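Local coordinates for protein FimX (Pseudomonas aeruginosa PAO1, PDB 3HVA) that serves as a c-di-GMP receptor containing GGDEF and EAL domains, of which this chain is the GGDEF domain, at residues A60-S65 / R129-T134; A75-E80 / K117-H122. All coordinates share one frame; numbering follows the deposited sequence.

Contact 1. Residues A60-S65 / R129-T134; sequences ADHGLS and RSAQAT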
loop_
_atom_site.group_PDB
_atom_site.type_symbol
_atom_site.label_atom_id
_atom_site.label_comp_id
_atom_site.label_asym_id
_atom_site.label_seq_id
_atom_site.Cartn_x
_atom_site.Cartn_y
_atom_site.Cartn_z
ATOM N N ALA A 60 -12.953 -15.839 -3.000
ATOM C CA ALA A 60 -13.768 -17.046 -2.997
ATOM C C ALA A 60 -15.253 -16.707 -3.070
ATOM O O ALA A 60 -16.017 -17.353 -3.793
ATOM C CB ALA A 60 -13.477 -17.860 -1.754
ATOM N N ASP A 61 -15.657 -15.695 -2.312
ATOM C CA ASP A 61 -17.062 -15.318 -2.213
ATOM C C ASP A 61 -17.525 -14.412 -3.352
ATOM O O ASP A 61 -18.683 -14.460 -3.764
ATOM C CB ASP A 61 -17.324 -14.629 -0.868
ATOM C CG ASP A 61 -17.092 -15.544 0.313
ATOM O OD1 ASP A 61 -16.964 -16.768 0.104
ATOM O OD2 ASP A 61 -17.043 -15.036 1.456
ATOM N N HIS A 62 -16.614 -13.591 -3.860
ATOM C CA HIS A 62 -16.981 -12.563 -4.833
ATOM C C HIS A 62 -16.431 -12.814 -6.240
ATOM O O HIS A 62 -16.921 -12.243 -7.212
ATOM C CB HIS A 62 -16.557 -11.179 -4.331
ATOM C CG HIS A 62 -17.169 -10.800 -3.016
ATOM N ND1 HIS A 62 -18.472 -10.365 -2.904
ATOM C CD2 HIS A 62 -16.657 -10.787 -1.767
ATOM C CE1 HIS A 62 -18.736 -10.101 -1.638
ATOM N NE2 HIS A 62 -17.654 -10.347 -0.924
ATOM N N GLY A 63 -15.419 -13.667 -6.350
ATOM C CA GLY A 63 -14.854 -13.994 -7.650
ATOM C C GLY A 63 -14.129 -12.829 -8.304
ATOM O O GLY A 63 -13.962 -11.773 -7.692
ATOM N N LEU A 64 -13.702 -13.021 -9.552
ATOM C CA LEU A 64 -12.914 -12.015 -10.263
ATOM C C LEU A 64 -13.630 -10.674 -10.366
ATOM O O LEU A 64 -13.043 -9.620 -10.115
ATOM C CB LEU A 64 -12.546 -12.511 -11.661
ATOM C CG LEU A 64 -11.785 -13.832 -11.753
ATOM C CD1 LEU A 64 -11.262 -14.048 -13.157
ATOM C CD2 LEU A 64 -10.642 -13.858 -10.765
ATOM N N SER A 65 -14.899 -10.716 -10.748
ATOM C CA SER A 65 -15.689 -9.500 -10.889
ATOM C C SER A 65 -15.800 -8.754 -9.566
ATOM O O SER A 65 -15.628 -7.535 -9.510
ATOM C CB SER A 65 -17.081 -9.853 -11.400
ATOM O OG SER A 65 -17.879 -8.694 -11.531
ATOM N N ARG A 129 -23.941 -7.268 -4.002
ATOM C CA ARG A 129 -23.504 -7.785 -2.710
ATOM C C ARG A 129 -22.719 -6.747 -1.916
ATOM O O ARG A 129 -22.216 -5.773 -2.473
ATOM C CB ARG A 129 -22.675 -9.059 -2.884
ATOM C CG ARG A 129 -23.262 -10.061 -3.869
ATOM C CD ARG A 129 -23.311 -11.452 -3.258
ATOM N NE ARG A 129 -22.485 -11.540 -2.057
ATOM C CZ ARG A 129 -21.364 -12.249 -1.963
ATOM N NH1 ARG A 129 -20.930 -12.952 -2.999
ATOM N NH2 ARG A 129 -20.684 -12.261 -0.825
ATOM N N SER A 130 -22.616 -6.970 -0.609
ATOM C CA SER A 130 -21.972 -6.020 0.290
ATOM C C SER A 130 -20.839 -6.688 1.072
ATOM O O SER A 130 -20.966 -7.837 1.499
ATOM C CB SER A 130 -23.007 -5.436 1.256
ATOM O OG SER A 130 -22.654 -4.127 1.661
ATOM N N ALA A 131 -19.733 -5.972 1.259
ATOM C CA ALA A 131 -18.580 -6.533 1.961
ATOM C C ALA A 131 -17.789 -5.506 2.769
ATOM O O ALA A 131 -17.935 -4.297 2.586
ATOM C CB ALA A 131 -17.661 -7.258 0.985
ATOM N N GLN A 132 -16.939 -6.016 3.656
ATOM C CA GLN A 132 -16.132 -5.203 4.557
ATOM C C GLN A 132 -14.696 -5.716 4.506
ATOM O O GLN A 132 -14.460 -6.872 4.156
ATOM C CB GLN A 132 -16.703 -5.291 5.977
ATOM C CG GLN A 132 -15.915 -4.558 7.053
ATOM C CD GLN A 132 -14.995 -5.474 7.839
ATOM O OE1 GLN A 132 -14.427 -5.075 8.856
ATOM N NE2 GLN A 132 -14.851 -6.710 7.376
ATOM N N ALA A 133 -13.735 -4.859 4.836
ATOM C CA ALA A 133 -12.331 -5.252 4.773
ATOM C C ALA A 133 -11.431 -4.383 5.641
ATOM O O ALA A 133 -11.714 -3.208 5.878
ATOM C CB ALA A 133 -11.839 -5.245 3.327
ATOM N N THR A 134 -10.343 -4.981 6.112
ATOM C CA THR A 134 -9.328 -4.261 6.863
ATOM C C THR A 134 -7.997 -4.425 6.144
ATOM O O THR A 134 -7.846 -5.316 5.308
ATOM C CB THR A 134 -9.198 -4.802 8.295
ATOM O OG1 THR A 134 -8.487 -6.045 8.272
ATOM C CG2 THR A 134 -10.573 -5.015 8.916
#
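R129 reaches across to D61 and H62 and supplies the one hydrogen bond between strand 129-131 and the helical residues 60-65, whose axes approach to 10.7 Å. Its NH1 donates to D61 O at 2.8 Å, with an N-H...O angle of 149°. The oxygen lies almost in the guanidinium plane, whereas the donor stands well above the plane of the carbonyl. The helix is kinked here: the backbone N atoms of L64 and S65 make no bond to the preceding turn, and G63, in the same break, has a positive phi. The kink probably helps leave D61 O to R129. R129 carries CG beside its backbone N (chi1 -45°), and further bends at chi2 and chi3 bring one face of the guanidinium against CE1 of H62. The planes of the two groups are 19° apart, and H62 CE1 sits over the rim of that face, in a close approach of 3.0 Å to R129 NH2. D61 OD2, 5.1 Å from R129 NH2, is not in contact, yet its charge probably adds attraction. These residues belong to a small two-stranded hairpin, 124-126 with 129-131, that stands apart from the central mixed sheet of the GGDEF domain and meets the first half of helix 55-82. At S130 the side chain points away from the helix, while the backbone O lies near the plane of the H62 ring, at its edge, 4.5 Å from CE1. A131 turns back inward, its CB coming obliquely to H62 NE2 at 3.6 Å; L126 on the partner strand touches both H62 and A131. Beyond the strand the chain leaves the helix, and T134 OG1 is hydrogen-bonded to N53 OD1.

Contact 2. Residues A75-E80 / K117-H122; sequences AGLMRE and KKVENH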
loop_
_atom_site.group_PDB
_atom_site.type_symbol
_atom_site.label_atom_id
_atom_site.label_comp_id
_atom_site.label_asym_id
_atom_site.label_seq_id
_atom_site.Cartn_x
_atom_site.Cartn_y
_atom_site.Cartn_z
ATOM N N ALA A 75 -8.489 1.501 -4.009
ATOM C CA ALA A 75 -7.494 2.424 -4.538
ATOM C C ALA A 75 -8.003 3.858 -4.500
ATOM O O ALA A 75 -7.257 4.784 -4.187
ATOM C CB ALA A 75 -7.122 2.043 -5.953
ATOM N N GLY A 76 -9.277 4.033 -4.834
ATOM C CA GLY A 76 -9.892 5.346 -4.833
ATOM C C GLY A 76 -9.916 5.970 -3.451
ATOM O O GLY A 76 -9.906 7.194 -3.313
ATOM N N LEU A 77 -9.953 5.124 -2.426
ATOM C CA LEU A 77 -9.919 5.592 -1.046
ATOM C C LEU A 77 -8.496 5.968 -0.654
ATOM O O LEU A 77 -8.282 6.874 0.149
ATOM C CB LEU A 77 -10.452 4.521 -0.092
ATOM C CG LEU A 77 -11.929 4.144 -0.190
ATOM C CD1 LEU A 77 -12.255 3.035 0.799
ATOM C CD2 LEU A 77 -12.813 5.358 0.051
ATOM N N MET A 78 -7.525 5.262 -1.225
ATOM C CA MET A 78 -6.116 5.549 -0.974
ATOM C C MET A 78 -5.706 6.861 -1.635
ATOM O O MET A 78 -4.985 7.669 -1.047
ATOM C CB MET A 78 -5.232 4.401 -1.473
ATOM C CG MET A 78 -5.229 3.184 -0.555
ATOM S SD MET A 78 -4.299 1.782 -1.205
ATOM C CE MET A 78 -2.703 2.535 -1.500
ATOM N N ARG A 79 -6.166 7.061 -2.865
ATOM C CA ARG A 79 -5.966 8.319 -3.569
ATOM C C ARG A 79 -6.577 9.465 -2.772
ATOM O O ARG A 79 -6.020 10.558 -2.704
ATOM C CB ARG A 79 -6.607 8.248 -4.954
ATOM C CG ARG A 79 -7.426 9.473 -5.315
ATOM C CD ARG A 79 -8.177 9.280 -6.621
ATOM N NE ARG A 79 -9.535 9.813 -6.549
ATOM C CZ ARG A 79 -10.632 9.071 -6.663
ATOM N NH1 ARG A 79 -10.532 7.765 -6.867
ATOM N NH2 ARG A 79 -11.829 9.635 -6.584
ATOM N N GLU A 80 -7.727 9.199 -2.166
ATOM C CA GLU A 80 -8.436 10.205 -1.390
ATOM C C GLU A 80 -7.718 10.526 -0.085
ATOM O O GLU A 80 -7.612 11.688 0.308
ATOM C CB GLU A 80 -9.852 9.722 -1.078
ATOM C CG GLU A 80 -10.422 10.303 0.198
ATOM C CD GLU A 80 -11.477 9.412 0.818
ATOM O OE1 GLU A 80 -12.264 8.804 0.062
ATOM O OE2 GLU A 80 -11.516 9.315 2.062
ATOM N N LYS A 117 -8.450 3.241 9.072
ATOM C CA LYS A 117 -9.797 3.337 9.619
ATOM C C LYS A 117 -10.845 3.603 8.540
ATOM O O LYS A 117 -11.963 3.094 8.616
ATOM C CB LYS A 117 -9.854 4.412 10.703
ATOM C CG LYS A 117 -9.061 4.051 11.947
ATOM C CD LYS A 117 -8.747 5.272 12.791
ATOM C CE LYS A 117 -7.913 4.897 14.005
ATOM N NZ LYS A 117 -7.209 6.071 14.591
ATOM N N LYS A 118 -10.480 4.402 7.542
ATOM C CA LYS A 118 -11.374 4.672 6.423
ATOM C C LYS A 118 -11.821 3.361 5.799
ATOM O O LYS A 118 -12.998 3.172 5.499
ATOM C CB LYS A 118 -10.683 5.531 5.365
ATOM C CG LYS A 118 -11.576 5.875 4.180
ATOM C CD LYS A 118 -12.758 6.724 4.618
ATOM C CE LYS A 118 -13.529 7.263 3.426
ATOM N NZ LYS A 118 -14.535 8.279 3.842
ATOM N N VAL A 119 -10.869 2.455 5.607
ATOM C CA VAL A 119 -11.164 1.158 5.015
ATOM C C VAL A 119 -11.959 0.276 5.974
ATOM O O VAL A 119 -12.984 -0.291 5.595
ATOM C CB VAL A 119 -9.881 0.427 4.588
ATOM C CG1 VAL A 119 -10.194 -1.008 4.196
ATOM C CG2 VAL A 119 -9.209 1.167 3.439
ATOM N N GLU A 120 -11.487 0.168 7.213
ATOM C CA GLU A 120 -12.143 -0.669 8.217
ATOM C C GLU A 120 -13.610 -0.299 8.406
ATOM O O GLU A 120 -14.449 -1.160 8.669
ATOM C CB GLU A 120 -11.410 -0.590 9.561
ATOM C CG GLU A 120 -12.279 -0.999 10.744
ATOM C CD GLU A 120 -11.512 -1.102 12.048
ATOM O OE1 GLU A 120 -10.642 -1.991 12.161
ATOM O OE2 GLU A 120 -11.795 -0.306 12.968
ATOM N N ASN A 121 -13.913 0.988 8.271
ATOM C CA ASN A 121 -15.274 1.474 8.458
ATOM C C ASN A 121 -15.999 1.715 7.138
ATOM O O ASN A 121 -17.017 2.407 7.101
ATOM C CB ASN A 121 -15.275 2.756 9.295
ATOM C CG ASN A 121 -14.738 2.538 10.697
ATOM O OD1 ASN A 121 -15.307 1.781 11.482
ATOM N ND2 ASN A 121 -13.641 3.210 11.019
ATOM N N HIS A 122 -15.478 1.144 6.057
ATOM C CA HIS A 122 -16.092 1.328 4.748
ATOM C C HIS A 122 -16.817 0.081 4.253
ATOM O O HIS A 122 -16.266 -1.019 4.264
ATOM C CB HIS A 122 -15.061 1.777 3.711
ATOM C CG HIS A 122 -15.667 2.176 2.400
ATOM N ND1 HIS A 122 -15.901 1.277 1.382
ATOM C CD2 HIS A 122 -16.097 3.377 1.950
ATOM C CE1 HIS A 122 -16.444 1.909 0.358
ATOM N NE2 HIS A 122 -16.575 3.184 0.674
#
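Two neighbouring helices of the GGDEF domain, 55-82 and 105-120, meet here through L77, which faces the last turn of the second helix at K118 and V119 and the following H122. The nearest CA atoms are those of L77 and V119, 7.6 Å apart. L77 forks between its partners: CD1 lies over one face of the H122 ring, 4.0 Å from the centroid and 14° off the normal, a CH-pi contact, while CD2 meets K118 CE at 3.9 Å. V119 adds a looser apolar touch, its CG2 4.4 Å from L77 CD1, and also packs on L74. M78, whose CB points away from 117-122, packs helix 55-82 on F96 of strand 95-101, in the central sheet. N121 is the first residue to leave helical phi/psi, and H122 follows it with its CB directed toward 75-80. Nearer the solvent K118, bent at chi2 (64°), brings its end across E80 at about a right angle. The salt bridge from E80 OE2 to K118 NZ is long, 3.7 Å, and the carboxylate lies closer to the methylene, with OE2 3.2 Å from K118 CE.

Overall arrangement
Contacts 1 and 2 both use helix 55-82, the first near its start and the second near its end, and their centres are about 15 Å apart. Contact 1 is peripheral, its centre about 19 Å from that of the chain, against about 11 Å for contact 2. Their second segments also touch directly: A133 O packs 3.2 Å from V119 CG1. F124 gives a further connection, since its backbone bonds to A131 and its ring meets that of H122. Along the chain, 121-123 connect helix 105-120 to strand 124-126. In this family the signature GGDEF motif lies on a turn between two strands, here 87-90 and 95-101, and neither contact includes that turn.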